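Local coordinates for protein 4-hydroxybutyrate CoA-transferase (Porphyromonas gingivalis, PDB 3D3U) that probably transfers coenzyme A from an acyl-CoA to a carboxylate such as acetate, as a member of the acetyl-CoA hydrolase/transferase family, at residues A14-L22 with F40-L51. Numbering follows the deposited sequence.
Sequences ADEAVVDSL and FSQAMYRQREKL
Phe-40 packs against Val-18 where helices 14-21 and 38-46 meet beside the parallel sheet of the N-terminal alpha/beta domain. The axes of the two helix segments approach to 8.7 Å. Their signed crossing angle of -69° shows that the helices cross steeply rather than run parallel. Val-18 CG2 stands over one face of the Phe-40 ring, 4.0 Å from its centroid, which identifies a CH-pi contact; Ser-21 OG lies at the ring edge. Phe-40 also touches Phe-30 and Val-153, on strands 27-30 and 151-157, which places the pair against the sheet.

At Ala-43 the backbones come close, its CA lying 5.2 Å from Asp-15 CA, the shortest of the paired CA distances. Its CB lies 3.6 Å from Ala-14 CB and also meets Val-18 CG2, small side chains letting the helices draw close. Met-44 follows, with CG against Val-18 CG2 and CE against Leu-22 CD1.

At the partly exposed side, Arg-46 grips Asp-15 side-on through two nitrogens in a salt bridge. NE donates to the syn lone pair of OD1, nearly in the guanidinium plane and fairly straight (161°), whereas NH2 reaches OD2 at 2.7 Å from above the carboxylate plane. Gln-47 NE2 meets the same OD1 on its anti side but well out of the carboxylate plane, through a bent bond (140°). With both oxygens held, OD1 by Arg-46 NE and Gln-47 NE2 and OD2 by Arg-46 NH2, rotation of the carboxylate should be limited.

Beyond the helix end, Lys-50 CD touches Val-19 CG2. Leu-51 then closes the apolar layer, CD1 resting 3.7 Å from Val-18 CG1 and 3.9 Å from Leu-22 CB.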
loop_
_atom_site.group_PDB
_atom_site.type_symbol
_atom_site.label_atom_id
_atom_site.label_comp_id
_atom_site.label_asym_id
_atom_site.label_seq_id
_atom_site.Cartn_x
_atom_site.Cartn_y
_atom_site.Cartn_z
ATOM N N ALA A 14 24.884 -13.747 -0.083
ATOM C CA ALA A 14 24.528 -12.409 0.182
ATOM C C ALA A 14 25.824 -11.590 0.313
ATOM O O ALA A 14 25.956 -10.510 -0.316
ATOM C CB ALA A 14 23.713 -12.358 1.416
ATOM N N ASP A 15 26.782 -12.122 1.072
ATOM C CA ASP A 15 27.964 -11.325 1.487
ATOM C C ASP A 15 28.816 -10.990 0.289
ATOM O O ASP A 15 29.299 -9.849 0.130
ATOM C CB ASP A 15 28.846 -12.064 2.489
ATOM C CG ASP A 15 28.168 -12.280 3.916
ATOM O OD1 ASP A 15 28.428 -11.434 4.830
ATOM O OD2 ASP A 15 27.412 -13.275 4.232
ATOM N N GLU A 16 28.957 -11.963 -0.616
ATOM C CA GLU A 16 29.740 -11.722 -1.800
ATOM C C GLU A 16 29.045 -10.673 -2.644
ATOM O O GLU A 16 29.708 -9.768 -3.230
ATOM C CB GLU A 16 29.949 -12.977 -2.580
ATOM C CG GLU A 16 30.502 -14.169 -1.854
ATOM C CD GLU A 16 30.252 -15.437 -2.676
ATOM O OE1 GLU A 16 29.056 -15.747 -2.997
ATOM O OE2 GLU A 16 31.255 -16.121 -3.050
ATOM N N ALA A 17 27.720 -10.760 -2.696
ATOM C CA ALA A 17 26.945 -9.676 -3.380
ATOM C C ALA A 17 26.995 -8.244 -2.733
ATOM O O ALA A 17 27.264 -7.278 -3.415
ATOM C CB ALA A 17 25.578 -10.095 -3.667
ATOM N N VAL A 18 26.782 -8.122 -1.433
ATOM C CA VAL A 18 27.134 -6.872 -0.746
ATOM C C VAL A 18 28.535 -6.399 -1.117
ATOM O O VAL A 18 28.757 -5.265 -1.584
ATOM C CB VAL A 18 27.156 -7.037 0.802
ATOM C CG1 VAL A 18 27.785 -5.885 1.448
ATOM C CG2 VAL A 18 25.813 -7.180 1.335
ATOM N N VAL A 19 29.510 -7.240 -0.894
ATOM C CA VAL A 19 30.800 -6.675 -1.161
ATOM C C VAL A 19 31.022 -6.226 -2.590
ATOM O O VAL A 19 31.585 -5.173 -2.744
ATOM C CB VAL A 19 31.931 -7.489 -0.709
ATOM C CG1 VAL A 19 33.201 -6.795 -1.124
ATOM C CG2 VAL A 19 31.845 -7.603 0.789
ATOM N N ASP A 20 30.599 -6.989 -3.609
ATOM C CA ASP A 20 30.916 -6.639 -5.018
ATOM C C ASP A 20 29.993 -5.578 -5.530
ATOM O O ASP A 20 30.336 -4.797 -6.375
ATOM C CB ASP A 20 30.920 -7.857 -5.976
ATOM C CG ASP A 20 32.101 -8.873 -5.637
ATOM O OD1 ASP A 20 33.297 -8.447 -5.874
ATOM O OD2 ASP A 20 31.972 -10.049 -5.060
ATOM N N SER A 21 28.799 -5.516 -5.002
ATOM C CA SER A 21 27.892 -4.576 -5.568
ATOM C C SER A 21 27.942 -3.263 -4.806
ATOM O O SER A 21 27.380 -2.320 -5.291
ATOM C CB SER A 21 26.484 -5.115 -5.489
ATOM O OG SER A 21 26.029 -4.993 -4.134
ATOM N N LEU A 22 28.587 -3.165 -3.645
ATOM C CA LEU A 22 28.399 -1.947 -2.906
ATOM C C LEU A 22 29.594 -1.107 -2.821
ATOM O O LEU A 22 30.193 -0.934 -1.725
ATOM C CB LEU A 22 27.908 -2.218 -1.508
ATOM C CG LEU A 22 26.463 -2.714 -1.453
ATOM C CD1 LEU A 22 25.841 -2.514 -0.125
ATOM C CD2 LEU A 22 25.648 -1.977 -2.509
ATOM N N PHE A 40 20.097 -9.603 2.669
ATOM C CA PHE A 40 20.960 -8.588 2.251
ATOM C C PHE A 40 21.165 -7.545 3.324
ATOM O O PHE A 40 22.313 -7.107 3.507
ATOM C CB PHE A 40 20.380 -7.912 1.064
ATOM C CG PHE A 40 21.405 -7.173 0.236
ATOM C CD1 PHE A 40 21.721 -5.857 0.492
ATOM C CD2 PHE A 40 22.065 -7.800 -0.778
ATOM C CE1 PHE A 40 22.633 -5.162 -0.283
ATOM C CE2 PHE A 40 22.974 -7.118 -1.503
ATOM C CZ PHE A 40 23.240 -5.750 -1.255
ATOM N N SER A 41 20.140 -7.114 4.067
ATOM C CA SER A 41 20.406 -6.171 5.198
ATOM C C SER A 41 21.367 -6.795 6.249
ATOM O O SER A 41 22.379 -6.198 6.714
ATOM C CB SER A 41 19.100 -5.693 5.824
ATOM O OG SER A 41 19.309 -4.876 6.982
ATOM N N GLN A 42 21.061 -8.068 6.536
ATOM C CA GLN A 42 21.843 -8.961 7.474
ATOM C C GLN A 42 23.267 -8.924 6.894
ATOM O O GLN A 42 24.183 -8.538 7.610
ATOM C CB GLN A 42 21.194 -10.406 7.566
ATOM C CG GLN A 42 21.045 -11.099 8.938
ATOM C CD GLN A 42 19.553 -10.976 9.489
ATOM O OE1 GLN A 42 18.602 -11.551 8.850
ATOM N NE2 GLN A 42 19.347 -10.228 10.670
ATOM N N ALA A 43 23.459 -9.222 5.596
ATOM C CA ALA A 43 24.865 -9.202 5.080
ATOM C C ALA A 43 25.576 -7.856 5.113
ATOM O O ALA A 43 26.762 -7.809 5.217
ATOM C CB ALA A 43 25.034 -9.898 3.681
ATOM N N MET A 44 24.828 -6.771 5.008
ATOM C CA MET A 44 25.437 -5.453 5.132
ATOM C C MET A 44 25.895 -5.223 6.561
ATOM O O MET A 44 26.924 -4.622 6.788
ATOM C CB MET A 44 24.426 -4.355 4.710
ATOM C CG MET A 44 24.190 -4.221 3.159
ATOM S SD MET A 44 22.892 -3.015 2.872
ATOM C CE MET A 44 23.713 -1.478 2.825
ATOM N N TYR A 45 25.114 -5.686 7.528
ATOM C CA TYR A 45 25.608 -5.713 8.904
ATOM C C TYR A 45 26.971 -6.440 9.070
ATOM O O TYR A 45 27.984 -5.832 9.466
ATOM C CB TYR A 45 24.634 -6.378 9.854
ATOM C CG TYR A 45 25.025 -6.156 11.256
ATOM C CD1 TYR A 45 24.644 -4.980 11.918
ATOM C CD2 TYR A 45 25.814 -7.066 11.941
ATOM C CE1 TYR A 45 24.985 -4.727 13.243
ATOM C CE2 TYR A 45 26.199 -6.810 13.256
ATOM C CZ TYR A 45 25.782 -5.621 13.919
ATOM O OH TYR A 45 26.141 -5.330 15.251
ATOM N N ARG A 46 26.999 -7.738 8.796
ATOM C CA ARG A 46 28.271 -8.433 8.884
ATOM C C ARG A 46 29.407 -7.755 8.133
ATOM O O ARG A 46 30.505 -7.762 8.630
ATOM C CB ARG A 46 28.137 -9.820 8.336
ATOM C CG ARG A 46 27.114 -10.629 9.005
ATOM C CD ARG A 46 27.273 -12.056 8.661
ATOM N NE ARG A 46 26.833 -12.174 7.322
ATOM C CZ ARG A 46 25.577 -12.396 7.003
ATOM N NH1 ARG A 46 24.637 -12.556 7.988
ATOM N NH2 ARG A 46 25.275 -12.435 5.669
ATOM N N GLN A 47 29.173 -7.208 6.935
ATOM C CA GLN A 47 30.229 -6.657 6.119
ATOM C C GLN A 47 30.442 -5.198 6.388
ATOM O O GLN A 47 31.108 -4.573 5.584
ATOM C CB GLN A 47 29.998 -6.875 4.614
ATOM C CG GLN A 47 29.910 -8.375 4.202
ATOM C CD GLN A 47 31.170 -9.194 4.512
ATOM O OE1 GLN A 47 32.274 -8.782 4.105
ATOM N NE2 GLN A 47 31.030 -10.335 5.269
ATOM N N ARG A 48 29.911 -4.635 7.491
ATOM C CA ARG A 48 29.975 -3.147 7.719
ATOM C C ARG A 48 31.330 -2.441 7.637
ATOM O O ARG A 48 31.455 -1.267 7.239
ATOM C CB ARG A 48 29.354 -2.765 9.012
ATOM C CG ARG A 48 30.028 -3.254 10.172
ATOM C CD ARG A 48 29.028 -3.240 11.338
ATOM N NE ARG A 48 29.579 -3.407 12.698
ATOM C CZ ARG A 48 29.431 -4.487 13.442
ATOM N NH1 ARG A 48 29.901 -4.534 14.677
ATOM N NH2 ARG A 48 28.771 -5.506 12.963
ATOM N N GLU A 49 32.357 -3.208 7.956
ATOM C CA GLU A 49 33.665 -2.678 8.270
ATOM C C GLU A 49 34.242 -2.409 6.903
ATOM O O GLU A 49 35.179 -1.646 6.791
ATOM C CB GLU A 49 34.406 -3.756 9.094
ATOM C CG GLU A 49 33.407 -4.735 9.894
ATOM C CD GLU A 49 33.511 -4.647 11.489
ATOM O OE1 GLU A 49 34.594 -4.132 11.979
ATOM O OE2 GLU A 49 32.575 -5.104 12.270
ATOM N N LYS A 50 33.646 -2.986 5.857
ATOM C CA LYS A 50 34.066 -2.662 4.512
ATOM C C LYS A 50 33.215 -1.639 3.778
ATOM O O LYS A 50 33.719 -1.060 2.811
ATOM C CB LYS A 50 34.055 -3.847 3.596
ATOM C CG LYS A 50 34.620 -4.999 4.152
ATOM C CD LYS A 50 34.621 -6.139 3.105
ATOM C CE LYS A 50 35.189 -7.457 3.678
ATOM N NZ LYS A 50 36.353 -7.136 4.578
ATOM N N LEU A 51 31.938 -1.452 4.123
ATOM C CA LEU A 51 31.199 -0.457 3.364
ATOM C C LEU A 51 31.545 1.031 3.743
ATOM O O LEU A 51 31.739 1.385 4.947
ATOM C CB LEU A 51 29.700 -0.682 3.457
ATOM C CG LEU A 51 28.968 -1.999 3.254
ATOM C CD1 LEU A 51 29.498 -2.697 2.050
ATOM C CD2 LEU A 51 29.250 -2.739 4.474
HETATM O O HOH W 1 32.215 0.783 0.512
#